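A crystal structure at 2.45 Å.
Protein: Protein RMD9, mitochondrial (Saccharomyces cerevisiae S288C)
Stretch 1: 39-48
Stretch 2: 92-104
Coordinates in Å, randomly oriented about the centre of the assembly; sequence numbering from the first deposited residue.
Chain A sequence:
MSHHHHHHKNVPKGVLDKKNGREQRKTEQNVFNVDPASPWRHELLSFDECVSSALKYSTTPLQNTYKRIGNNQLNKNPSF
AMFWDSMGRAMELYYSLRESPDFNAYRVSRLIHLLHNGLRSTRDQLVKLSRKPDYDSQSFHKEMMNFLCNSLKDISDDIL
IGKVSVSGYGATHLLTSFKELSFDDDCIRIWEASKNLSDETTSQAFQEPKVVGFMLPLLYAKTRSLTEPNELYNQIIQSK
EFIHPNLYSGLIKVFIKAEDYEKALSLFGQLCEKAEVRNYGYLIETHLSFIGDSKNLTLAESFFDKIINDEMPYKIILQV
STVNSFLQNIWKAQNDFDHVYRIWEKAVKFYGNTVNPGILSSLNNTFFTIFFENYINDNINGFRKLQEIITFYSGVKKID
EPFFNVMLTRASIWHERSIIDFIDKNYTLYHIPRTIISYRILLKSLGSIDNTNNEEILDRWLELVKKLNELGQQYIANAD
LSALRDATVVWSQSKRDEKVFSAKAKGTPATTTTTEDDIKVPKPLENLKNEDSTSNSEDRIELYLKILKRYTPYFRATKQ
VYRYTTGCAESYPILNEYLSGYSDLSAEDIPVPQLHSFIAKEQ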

# COMPACT_ATOMS: atom_id res chain seq x y z
N PRO A 39 -25.19 -28.70 22.89
CA PRO A 39 -24.22 -29.73 22.49
C PRO A 39 -22.85 -29.13 22.21
O PRO A 39 -21.82 -29.70 22.57
CB PRO A 39 -24.84 -30.32 21.21
CG PRO A 39 -26.25 -29.78 21.16
CD PRO A 39 -26.18 -28.45 21.84
N TRP A 40 -22.84 -27.96 21.56
CA TRP A 40 -21.63 -27.19 21.28
C TRP A 40 -21.40 -26.10 22.31
O TRP A 40 -20.96 -25.00 21.97
CB TRP A 40 -21.69 -26.59 19.88
CG TRP A 40 -21.64 -27.57 18.75
CD1 TRP A 40 -20.53 -28.00 18.09
CD2 TRP A 40 -22.76 -28.21 18.11
NE1 TRP A 40 -20.87 -28.88 17.09
CE2 TRP A 40 -22.23 -29.02 17.08
CE3 TRP A 40 -24.14 -28.18 18.31
CZ2 TRP A 40 -23.04 -29.80 16.26
CZ3 TRP A 40 -24.95 -28.96 17.48
CH2 TRP A 40 -24.39 -29.76 16.47
N ARG A 41 -21.70 -26.36 23.59
CA ARG A 41 -21.67 -25.29 24.59
C ARG A 41 -20.27 -24.74 24.79
O ARG A 41 -20.06 -23.52 24.76
CB ARG A 41 -22.25 -25.78 25.91
CG ARG A 41 -22.38 -24.67 26.94
CD ARG A 41 -22.98 -25.17 28.23
NE ARG A 41 -23.07 -24.11 29.23
CZ ARG A 41 -23.52 -24.28 30.47
NH1 ARG A 41 -23.56 -23.26 31.31
NH2 ARG A 41 -23.93 -25.48 30.86
N HIS A 42 -19.29 -25.62 25.02
CA HIS A 42 -17.94 -25.15 25.31
C HIS A 42 -17.33 -24.43 24.12
O HIS A 42 -16.61 -23.44 24.28
CB HIS A 42 -17.05 -26.32 25.73
CG HIS A 42 -15.60 -25.96 25.89
ND1 HIS A 42 -14.64 -26.32 24.97
CD2 HIS A 42 -14.96 -25.26 26.85
CE1 HIS A 42 -13.47 -25.86 25.36
NE2 HIS A 42 -13.63 -25.22 26.50
N GLU A 43 -17.61 -24.90 22.90
CA GLU A 43 -17.08 -24.23 21.72
C GLU A 43 -17.76 -22.89 21.49
O GLU A 43 -17.12 -21.93 21.05
CB GLU A 43 -17.24 -25.13 20.49
CG GLU A 43 -16.49 -26.44 20.60
CD GLU A 43 -16.65 -27.31 19.37
OE1 GLU A 43 -17.26 -26.83 18.39
OE2 GLU A 43 -16.16 -28.46 19.39
N LEU A 44 -19.07 -22.80 21.79
CA LEU A 44 -19.76 -21.52 21.69
C LEU A 44 -19.28 -20.55 22.76
O LEU A 44 -19.12 -19.35 22.49
CB LEU A 44 -21.27 -21.73 21.81
CG LEU A 44 -22.00 -22.31 20.59
CD1 LEU A 44 -23.40 -22.76 20.99
CD2 LEU A 44 -22.07 -21.29 19.47
N LEU A 45 -19.04 -21.04 23.97
CA LEU A 45 -18.58 -20.17 25.05
C LEU A 45 -17.18 -19.63 24.76
O LEU A 45 -16.93 -18.44 24.94
CB LEU A 45 -18.62 -20.91 26.38
CG LEU A 45 -19.79 -20.57 27.30
CD1 LEU A 45 -19.74 -19.11 27.72
CD2 LEU A 45 -21.13 -20.90 26.64
N SER A 46 -16.27 -20.50 24.32
CA SER A 46 -14.92 -20.06 24.02
C SER A 46 -14.89 -19.13 22.81
O SER A 46 -14.07 -18.22 22.75
CB SER A 46 -14.01 -21.27 23.78
OG SER A 46 -14.50 -22.08 22.72
N PHE A 47 -15.78 -19.36 21.83
CA PHE A 47 -15.86 -18.48 20.67
C PHE A 47 -16.24 -17.07 21.09
O PHE A 47 -15.66 -16.09 20.60
CB PHE A 47 -16.86 -19.03 19.66
CG PHE A 47 -17.10 -18.13 18.47
CD1 PHE A 47 -18.13 -17.20 18.47
CD2 PHE A 47 -16.30 -18.23 17.34
CE1 PHE A 47 -18.34 -16.38 17.38
CE2 PHE A 47 -16.51 -17.41 16.24
CZ PHE A 47 -17.54 -16.48 16.26
N ASP A 48 -17.21 -16.94 22.00
CA ASP A 48 -17.63 -15.61 22.44
C ASP A 48 -16.52 -14.89 23.19
O ASP A 48 -16.32 -13.69 23.00
CB ASP A 48 -18.89 -15.72 23.30
CG ASP A 48 -20.10 -16.16 22.50
OD1 ASP A 48 -19.95 -16.46 21.30
OD2 ASP A 48 -21.21 -16.19 23.07
N GLU A 92 -10.92 -21.37 13.72
CA GLU A 92 -10.98 -22.82 13.91
C GLU A 92 -12.30 -23.24 14.52
O GLU A 92 -12.91 -24.23 14.08
CB GLU A 92 -9.80 -23.26 14.78
CG GLU A 92 -10.12 -24.38 15.76
CD GLU A 92 -9.00 -24.59 16.77
OE1 GLU A 92 -7.83 -24.64 16.35
OE2 GLU A 92 -9.30 -24.70 17.97
N LEU A 93 -12.79 -22.50 15.52
CA LEU A 93 -14.08 -22.82 16.12
C LEU A 93 -15.22 -22.60 15.14
O LEU A 93 -16.27 -23.24 15.26
CB LEU A 93 -14.29 -21.98 17.38
CG LEU A 93 -13.37 -22.30 18.57
CD1 LEU A 93 -13.54 -21.27 19.67
CD2 LEU A 93 -13.63 -23.70 19.08
N TYR A 94 -15.04 -21.70 14.17
CA TYR A 94 -16.11 -21.40 13.22
C TYR A 94 -16.48 -22.62 12.39
O TYR A 94 -17.67 -22.90 12.18
CB TYR A 94 -15.69 -20.24 12.32
CG TYR A 94 -16.57 -20.09 11.09
CD1 TYR A 94 -17.82 -19.49 11.18
CD2 TYR A 94 -16.14 -20.54 9.85
CE1 TYR A 94 -18.62 -19.35 10.07
CE2 TYR A 94 -16.94 -20.40 8.73
CZ TYR A 94 -18.17 -19.80 8.85
OH TYR A 94 -18.97 -19.66 7.73
N TYR A 95 -15.48 -23.36 11.91
CA TYR A 95 -15.76 -24.51 11.06
C TYR A 95 -16.47 -25.61 11.82
O TYR A 95 -17.19 -26.42 11.22
CB TYR A 95 -14.46 -25.03 10.45
CG TYR A 95 -13.79 -24.03 9.53
CD1 TYR A 95 -14.38 -23.65 8.34
CD2 TYR A 95 -12.56 -23.46 9.87
CE1 TYR A 95 -13.78 -22.74 7.50
CE2 TYR A 95 -11.95 -22.54 9.03
CZ TYR A 95 -12.56 -22.18 7.85
OH TYR A 95 -11.96 -21.27 7.01
N SER A 96 -16.31 -25.66 13.15
CA SER A 96 -17.04 -26.59 13.99
C SER A 96 -18.40 -26.03 14.40
O SER A 96 -19.39 -26.78 14.45
CB SER A 96 -16.22 -26.92 15.24
OG SER A 96 -17.00 -27.65 16.18
N LEU A 97 -18.48 -24.73 14.68
CA LEU A 97 -19.71 -24.13 15.18
C LEU A 97 -20.69 -23.77 14.07
O LEU A 97 -21.84 -23.42 14.38
CB LEU A 97 -19.39 -22.88 16.00
CG LEU A 97 -18.78 -23.13 17.38
CD1 LEU A 97 -18.47 -21.81 18.06
CD2 LEU A 97 -19.73 -23.97 18.22
N ARG A 98 -20.29 -23.83 12.80
CA ARG A 98 -21.23 -23.54 11.73
C ARG A 98 -22.29 -24.62 11.58
O ARG A 98 -23.33 -24.37 10.96
CB ARG A 98 -20.48 -23.35 10.40
CG ARG A 98 -19.63 -24.53 9.97
CD ARG A 98 -19.11 -24.31 8.55
NE ARG A 98 -18.10 -25.28 8.16
CZ ARG A 98 -17.50 -25.30 6.98
NH1 ARG A 98 -16.59 -26.22 6.70
NH2 ARG A 98 -17.81 -24.39 6.06
N GLU A 99 -22.05 -25.81 12.13
CA GLU A 99 -23.07 -26.85 12.16
C GLU A 99 -24.05 -26.67 13.31
O GLU A 99 -25.14 -27.26 13.29
CB GLU A 99 -22.42 -28.23 12.27
CG GLU A 99 -21.50 -28.56 11.11
CD GLU A 99 -22.23 -28.65 9.79
OE1 GLU A 99 -23.42 -29.06 9.79
OE2 GLU A 99 -21.63 -28.32 8.74
N SER A 100 -23.70 -25.87 14.31
CA SER A 100 -24.58 -25.65 15.44
C SER A 100 -25.71 -24.69 15.05
O SER A 100 -25.49 -23.74 14.29
CB SER A 100 -23.80 -25.08 16.62
OG SER A 100 -24.67 -24.71 17.68
N PRO A 101 -26.93 -24.91 15.55
CA PRO A 101 -28.01 -23.95 15.29
C PRO A 101 -27.91 -22.69 16.13
O PRO A 101 -28.44 -21.65 15.71
CB PRO A 101 -29.27 -24.75 15.65
CG PRO A 101 -28.81 -25.71 16.69
CD PRO A 101 -27.39 -26.08 16.32
N ASP A 102 -27.26 -22.74 17.29
CA ASP A 102 -27.08 -21.56 18.13
C ASP A 102 -25.99 -20.63 17.63
O ASP A 102 -25.62 -19.68 18.34
CB ASP A 102 -26.77 -22.00 19.57
CG ASP A 102 -27.90 -22.77 20.20
OD1 ASP A 102 -28.96 -22.92 19.55
OD2 ASP A 102 -27.73 -23.24 21.35
N PHE A 103 -25.46 -20.87 16.43
CA PHE A 103 -24.47 -19.99 15.82
C PHE A 103 -25.20 -18.87 15.07
O PHE A 103 -25.25 -18.82 13.84
CB PHE A 103 -23.54 -20.78 14.91
CG PHE A 103 -22.17 -20.19 14.79
CD1 PHE A 103 -21.40 -19.96 15.91
CD2 PHE A 103 -21.66 -19.87 13.54
CE1 PHE A 103 -20.13 -19.41 15.79
CE2 PHE A 103 -20.39 -19.32 13.42
CZ PHE A 103 -19.63 -19.09 14.55
N ASN A 104 -25.78 -17.97 15.86
CA ASN A 104 -26.68 -16.95 15.35
C ASN A 104 -25.95 -15.98 14.42
O ASN A 104 -24.73 -16.04 14.23
CB ASN A 104 -27.32 -16.18 16.50
CG ASN A 104 -26.30 -15.65 17.50
OD1 ASN A 104 -25.10 -15.73 17.27
ND2 ASN A 104 -26.78 -15.10 18.60

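Helix 41-48 runs roughly antiparallel to helix 92-97. Their N-to-C directions differ by 142°, and the axes come within 10.1 Å. This places E43 beside L93, L44 beside L97, and W40 beside S100, where the second stretch has left its helix.

L97 is the central bump. L97 CD2 lies 3.7 Å from W40 CB and 3.7 Å from L44 CG. L97 CD1 lies 3.6 Å from F47 CB. The two methyls fill a hollow lined by W40, E43, L44 and F47. One turn earlier, L93 fits between E43, S46 and F47, with L93 CD1 3.3 Å from S46 OG.

W40 lies against the start of the loop, at S100 and P101. S100 sits over one face of its indole, with S100 CB 3.5 Å from W40 CE3. P101 CD adds an apolar contact at 3.9 Å from W40 CZ3. Two successive type I turns, L97 to S100 and S100 to F103, fold the chain back so that F103 meets the helix. The edge of F103 points into the face of F47, with the F47 and F103 ring centroids 5.0 Å apart. L44 CD2 abuts the F103 edge, 3.9 Å from F103 CD1.

One hydrogen bond crosses the interface. S96 OG donates to E43 OE1, a strong carboxylate acceptor, at a very short 2.4 Å. Both residues are partly exposed. The remaining contacts are mainly apolar packing.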